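Local coordinates for serpin B3 (Homo sapiens, PDB 4ZK3), which is a serpin-family protease inhibitor, also known as squamous cell carcinoma antigen 1, and is associated with the aggregating Pso p27 complex of psoriasis, at residues 106-111 with 148-153; 132-137 with 141-146. One frame throughout, in Å; residues are numbered along the deposited sequence.

Overall arrangement
Following the chain from the N terminus, the first element involved is strand 99-110, whose end supplies residues 106-111 of contact 1. The chain continues through helix 117-127 into strand 130-134, which lies parallel beside 99-110; a probable hydrogen bond, Leu107 O to Glu132 N at 2.8 Å, joins the two strands. A short turn then leads into helix 140-153. Contact 2 closes this tight turn between strand and helix, whereas contact 1 closes the longer loop back to 106-111, so the shorter closure sits within the longer. Their centres are about 8 Å apart. Together they fasten successive parts of one helix to two neighbouring strands: residues 141-146 to 132-137, and 148-153 to 106-111.

Contact 1 of 2, residues 106-111 with 148-153; sequences KLFGEK and NSWVES
Strand 106-110 and helix 148-153 come nearest at Lys106 and Trp150, whose CA atoms are 9.5 Å apart, a gap filled by side chains. Trp150 fills it from the helix side, Lys106 and Phe108 from the strand. Trp150 CG lies anti to the backbone N (chi1 -177°), which carries the indole out from the helix toward the strand. Lys106 lays its extended chain over one face of that indole: CB rests 3.7 Å from Trp150 CH2, over the rim of the six-membered ring, and CD comes 3.7 Å from CE2 in a CH-pi contact with the five-membered ring. The amine then ends above the same five-membered ring, NZ 4.1 Å from its centroid and 29° off the normal, a cation-pi contact. Lysine suits the place because its methylenes pack on the aromatic surface while its charge reaches the rim, where NZ also forms a salt bridge with Glu132 OE1 of the adjacent strand. Phe108 approaches the same side of the indole in an offset edge-to-face pair, the planes at 75°, with its CZ 3.9 Å from Trp150 CB. On the helix itself, Ser153 OG donates to Trp150 O (2.7 Å), meeting a lone pair in the carbonyl plane. Such packing of a helix against strands of the central sheet is characteristic of serpins, where this element is helix F lying across sheet A.

Contact 2 of 2, residues 132-137 with 141-146; sequences ESVDFA and EESRKK
Ser143 packs beside Val134 and Phe136 where, in the serpin fold, the edge strand of sheet A turns back into helix F; the short axes of strand 132-134 and helix 141-146 run roughly antiparallel, at 152°. The small serine lets helix and turn come close, with CA of Phe136 and CA of Ser143 5.9 Å apart. Ser143 CB meets the ring of Phe136 obliquely, 3.6 Å from CD1, while its OG sits 3.9 Å from Val134 CG2. That hydroxyl also lies close to Asp135 O, but it stands anti to its own carbonyl carbon (chi1 -74°), which turns it back along the helix to hydrogen-bond Ala139 O and satisfies it at a buried position. Val134 covers one face of the phenylalanine: its CG2 stands 3.5 Å above the ring plane, over the centre. Ile168 and Thr172 touch this ring. The Lys146 chain, kinked by an almost eclipsed third torsion, reaches across toward the strand, bringing CD 4.3 Å from Val134 CG1. Asp135 OD1 accepts from Asn138 N. Within the helix, Arg144 grips Glu141 side-on, its NE bonding OE1 at 3.1 Å and its NH2 meeting the syn lone pair of OE2 at 2.8 Å, nearly straight at 162°.

Contact 1 of 2, residues 106-111 with 148-153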
loop_
_atom_site.group_PDB
_atom_site.type_symbol
_atom_site.label_atom_id
_atom_site.label_comp_id
_atom_site.label_asym_id
_atom_site.label_seq_id
_atom_site.Cartn_x
_atom_site.Cartn_y
_atom_site.Cartn_z
ATOM N N LYS A 106 15.039 -3.056 3.322
ATOM C CA LYS A 106 16.115 -3.601 4.112
ATOM C C LYS A 106 16.114 -5.126 4.189
ATOM O O LYS A 106 15.088 -5.742 4.280
ATOM C CB LYS A 106 16.081 -3.019 5.553
ATOM C CG LYS A 106 17.366 -3.302 6.359
ATOM C CD LYS A 106 17.389 -2.508 7.648
ATOM C CE LYS A 106 18.636 -2.762 8.468
ATOM N NZ LYS A 106 18.803 -1.806 9.625
ATOM N N LEU A 107 17.314 -5.706 4.170
ATOM C CA LEU A 107 17.549 -7.105 4.398
ATOM C C LEU A 107 18.130 -7.347 5.796
ATOM O O LEU A 107 19.185 -6.856 6.147
ATOM C CB LEU A 107 18.452 -7.681 3.302
ATOM C CG LEU A 107 18.985 -9.094 3.555
ATOM C CD1 LEU A 107 17.892 -10.115 3.727
ATOM C CD2 LEU A 107 19.917 -9.577 2.481
ATOM N N PHE A 108 17.443 -8.153 6.577
ATOM C CA PHE A 108 17.942 -8.606 7.856
ATOM C C PHE A 108 18.282 -10.101 7.637
ATOM O O PHE A 108 17.411 -10.926 7.374
ATOM C CB PHE A 108 16.916 -8.477 8.973
ATOM C CG PHE A 108 16.560 -7.056 9.357
ATOM C CD1 PHE A 108 15.501 -6.378 8.703
ATOM C CD2 PHE A 108 17.219 -6.401 10.364
ATOM C CE1 PHE A 108 15.157 -5.067 9.038
ATOM C CE2 PHE A 108 16.852 -5.094 10.723
ATOM C CZ PHE A 108 15.824 -4.448 10.062
ATOM N N GLY A 109 19.563 -10.443 7.717
ATOM C CA GLY A 109 19.938 -11.832 7.572
ATOM C C GLY A 109 20.601 -12.404 8.783
ATOM O O GLY A 109 21.237 -11.691 9.537
ATOM N N GLU A 110 20.497 -13.719 8.921
ATOM C CA GLU A 110 21.236 -14.413 9.948
ATOM C C GLU A 110 22.730 -14.090 9.854
ATOM O O GLU A 110 23.336 -14.081 8.771
ATOM C CB GLU A 110 20.924 -15.896 9.918
ATOM C CG GLU A 110 21.958 -16.749 10.648
ATOM C CD GLU A 110 22.091 -16.468 12.130
ATOM O OE1 GLU A 110 21.104 -16.052 12.781
ATOM O OE2 GLU A 110 23.199 -16.662 12.632
ATOM N N LYS A 111 23.286 -13.762 11.018
ATOM C CA LYS A 111 24.638 -13.265 11.197
ATOM C C LYS A 111 25.706 -14.198 10.590
ATOM O O LYS A 111 26.683 -13.769 9.947
ATOM C CB LYS A 111 24.869 -13.157 12.716
ATOM C CG LYS A 111 25.789 -12.050 13.184
ATOM C CD LYS A 111 25.815 -11.998 14.721
ATOM C CE LYS A 111 25.798 -13.406 15.323
ATOM N NZ LYS A 111 26.471 -13.520 16.649
ATOM N N ASN A 148 10.996 -4.989 14.035
ATOM C CA ASN A 148 9.800 -4.220 14.373
ATOM C C ASN A 148 10.174 -2.772 14.776
ATOM O O ASN A 148 9.494 -1.833 14.365
ATOM C CB ASN A 148 8.925 -4.958 15.407
ATOM C CG ASN A 148 8.184 -6.161 14.844
ATOM O OD1 ASN A 148 8.044 -6.363 13.649
ATOM N ND2 ASN A 148 7.714 -6.991 15.727
ATOM N N SER A 149 11.298 -2.540 15.488
ATOM C CA SER A 149 11.692 -1.168 15.839
ATOM C C SER A 149 12.242 -0.411 14.698
ATOM O O SER A 149 12.012 0.803 14.587
ATOM C CB SER A 149 12.721 -1.092 17.027
ATOM O OG SER A 149 12.118 -1.682 18.156
ATOM N N TRP A 150 13.055 -1.045 13.867
ATOM C CA TRP A 150 13.457 -0.380 12.652
ATOM C C TRP A 150 12.240 0.128 11.848
ATOM O O TRP A 150 12.208 1.286 11.351
ATOM C CB TRP A 150 14.288 -1.306 11.772
ATOM C CG TRP A 150 14.750 -0.634 10.581
ATOM C CD1 TRP A 150 15.785 0.216 10.487
ATOM C CD2 TRP A 150 14.182 -0.734 9.254
ATOM N NE1 TRP A 150 15.905 0.670 9.179
ATOM C CE2 TRP A 150 14.937 0.093 8.412
ATOM C CE3 TRP A 150 13.097 -1.443 8.711
ATOM C CZ2 TRP A 150 14.680 0.207 7.057
ATOM C CZ3 TRP A 150 12.816 -1.296 7.372
ATOM C CH2 TRP A 150 13.613 -0.502 6.554
ATOM N N VAL A 151 11.236 -0.732 11.729
ATOM C CA VAL A 151 10.004 -0.358 11.035
ATOM C C VAL A 151 9.313 0.850 11.695
ATOM O O VAL A 151 8.940 1.768 10.997
ATOM C CB VAL A 151 9.063 -1.559 10.909
ATOM C CG1 VAL A 151 7.698 -1.105 10.411
ATOM C CG2 VAL A 151 9.662 -2.611 9.934
ATOM N N GLU A 152 9.125 0.836 13.019
ATOM C CA GLU A 152 8.662 2.038 13.742
ATOM C C GLU A 152 9.454 3.252 13.355
ATOM O O GLU A 152 8.881 4.327 13.068
ATOM C CB GLU A 152 8.705 1.866 15.265
ATOM C CG GLU A 152 7.814 0.755 15.779
ATOM C CD GLU A 152 7.505 0.930 17.296
ATOM O OE1 GLU A 152 7.738 2.046 17.823
ATOM O OE2 GLU A 152 7.025 -0.023 17.934
ATOM N N SER A 153 10.764 3.083 13.277
ATOM C CA SER A 153 11.671 4.168 13.012
ATOM C C SER A 153 11.532 4.713 11.613
ATOM O O SER A 153 11.891 5.853 11.391
ATOM C CB SER A 153 13.160 3.761 13.316
ATOM O OG SER A 153 13.869 3.301 12.154
#

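Contact 2 of 2, residues 132-137 with 141-146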
loop_
_atom_site.group_PDB
_atom_site.type_symbol
_atom_site.label_atom_id
_atom_site.label_comp_id
_atom_site.label_asym_id
_atom_site.label_seq_id
_atom_site.Cartn_x
_atom_site.Cartn_y
_atom_site.Cartn_z
ATOM N N GLU A 132 21.392 -5.633 7.287
ATOM C CA GLU A 132 21.840 -5.738 8.665
ATOM C C GLU A 132 21.831 -7.199 9.044
ATOM O O GLU A 132 20.888 -7.927 8.704
ATOM C CB GLU A 132 20.953 -4.913 9.612
ATOM C CG GLU A 132 21.373 -5.112 11.052
ATOM C CD GLU A 132 21.001 -3.977 11.979
ATOM O OE1 GLU A 132 20.140 -3.157 11.568
ATOM O OE2 GLU A 132 21.565 -3.932 13.120
ATOM N N SER A 133 22.901 -7.629 9.719
ATOM C CA SER A 133 23.006 -8.985 10.276
ATOM C C SER A 133 22.549 -9.085 11.708
ATOM O O SER A 133 22.967 -8.291 12.555
ATOM C CB SER A 133 24.465 -9.479 10.160
ATOM O OG SER A 133 24.895 -9.570 8.816
ATOM N N VAL A 134 21.671 -10.033 11.988
ATOM C CA VAL A 134 21.093 -10.246 13.323
ATOM C C VAL A 134 21.200 -11.705 13.710
ATOM O O VAL A 134 21.497 -12.584 12.866
ATOM C CB VAL A 134 19.629 -9.733 13.380
ATOM C CG1 VAL A 134 19.623 -8.281 12.909
ATOM C CG2 VAL A 134 18.701 -10.566 12.492
ATOM N N ASP A 135 21.039 -11.960 15.009
ATOM C CA ASP A 135 21.217 -13.281 15.594
ATOM C C ASP A 135 19.911 -14.015 15.704
ATOM O O ASP A 135 19.312 -14.094 16.786
ATOM C CB ASP A 135 21.874 -13.140 16.988
ATOM C CG ASP A 135 22.476 -14.474 17.534
ATOM O OD1 ASP A 135 22.128 -15.605 17.107
ATOM O OD2 ASP A 135 23.315 -14.351 18.445
ATOM N N PHE A 136 19.440 -14.561 14.587
ATOM C CA PHE A 136 18.177 -15.274 14.555
ATOM C C PHE A 136 18.432 -16.620 15.268
ATOM O O PHE A 136 17.536 -17.148 15.900
ATOM C CB PHE A 136 17.637 -15.593 13.119
ATOM C CG PHE A 136 17.060 -14.393 12.326
ATOM C CD1 PHE A 136 16.015 -13.630 12.820
ATOM C CD2 PHE A 136 17.543 -14.097 11.045
ATOM C CE1 PHE A 136 15.481 -12.566 12.091
ATOM C CE2 PHE A 136 17.033 -13.037 10.328
ATOM C CZ PHE A 136 15.999 -12.268 10.857
ATOM N N ALA A 137 19.639 -17.179 15.105
ATOM C CA ALA A 137 19.905 -18.543 15.573
ATOM C C ALA A 137 19.719 -18.620 17.060
ATOM O O ALA A 137 18.977 -19.453 17.536
ATOM C CB ALA A 137 21.316 -19.003 15.207
ATOM N N GLU A 141 13.636 -14.079 19.073
ATOM C CA GLU A 141 12.636 -13.169 19.609
ATOM C C GLU A 141 13.154 -11.731 19.666
ATOM O O GLU A 141 12.481 -10.768 19.303
ATOM C CB GLU A 141 12.170 -13.655 20.980
ATOM C CG GLU A 141 11.245 -12.715 21.683
ATOM C CD GLU A 141 9.966 -12.457 20.922
ATOM O OE1 GLU A 141 9.494 -13.282 20.068
ATOM O OE2 GLU A 141 9.437 -11.373 21.212
ATOM N N GLU A 142 14.390 -11.592 20.069
ATOM C CA GLU A 142 14.979 -10.294 20.245
ATOM C C GLU A 142 15.288 -9.733 18.820
ATOM O O GLU A 142 15.270 -8.532 18.582
ATOM C CB GLU A 142 16.199 -10.431 21.172
ATOM C CG GLU A 142 16.633 -11.914 21.526
ATOM C CD GLU A 142 15.575 -12.900 22.197
ATOM O OE1 GLU A 142 15.362 -14.092 21.739
ATOM O OE2 GLU A 142 14.945 -12.494 23.225
ATOM N N SER A 143 15.558 -10.624 17.879
ATOM C CA SER A 143 15.751 -10.249 16.494
ATOM C C SER A 143 14.429 -9.688 15.916
ATOM O O SER A 143 14.438 -8.617 15.329
ATOM C CB SER A 143 16.242 -11.476 15.697
ATOM O OG SER A 143 17.597 -11.752 16.012
ATOM N N ARG A 144 13.332 -10.407 16.125
ATOM C CA ARG A 144 11.949 -9.940 15.782
ATOM C C ARG A 144 11.731 -8.506 16.266
ATOM O O ARG A 144 11.357 -7.597 15.484
ATOM C CB ARG A 144 10.884 -10.901 16.309
ATOM C CG ARG A 144 9.441 -10.577 15.920
ATOM C CD ARG A 144 8.471 -11.574 16.535
ATOM N NE ARG A 144 8.269 -11.299 17.959
ATOM C CZ ARG A 144 7.442 -10.389 18.452
ATOM N NH1 ARG A 144 6.660 -9.649 17.666
ATOM N NH2 ARG A 144 7.405 -10.209 19.751
ATOM N N LYS A 145 12.048 -8.251 17.530
ATOM C CA LYS A 145 11.806 -6.931 18.094
ATOM C C LYS A 145 12.693 -5.890 17.519
ATOM O O LYS A 145 12.291 -4.761 17.336
ATOM C CB LYS A 145 11.914 -6.931 19.629
ATOM C CG LYS A 145 10.860 -7.822 20.258
ATOM C CD LYS A 145 10.923 -7.747 21.761
ATOM C CE LYS A 145 9.997 -8.768 22.376
ATOM N NZ LYS A 145 9.466 -8.280 23.678
ATOM N N LYS A 146 13.921 -6.229 17.225
ATOM C CA LYS A 146 14.777 -5.271 16.511
ATOM C C LYS A 146 14.230 -4.881 15.112
ATOM O O LYS A 146 14.321 -3.731 14.726
ATOM C CB LYS A 146 16.160 -5.860 16.328
ATOM C CG LYS A 146 17.205 -4.918 15.774
ATOM C CD LYS A 146 18.626 -5.471 15.976
ATOM C CE LYS A 146 18.672 -6.589 17.046
ATOM N NZ LYS A 146 20.052 -6.973 17.452
#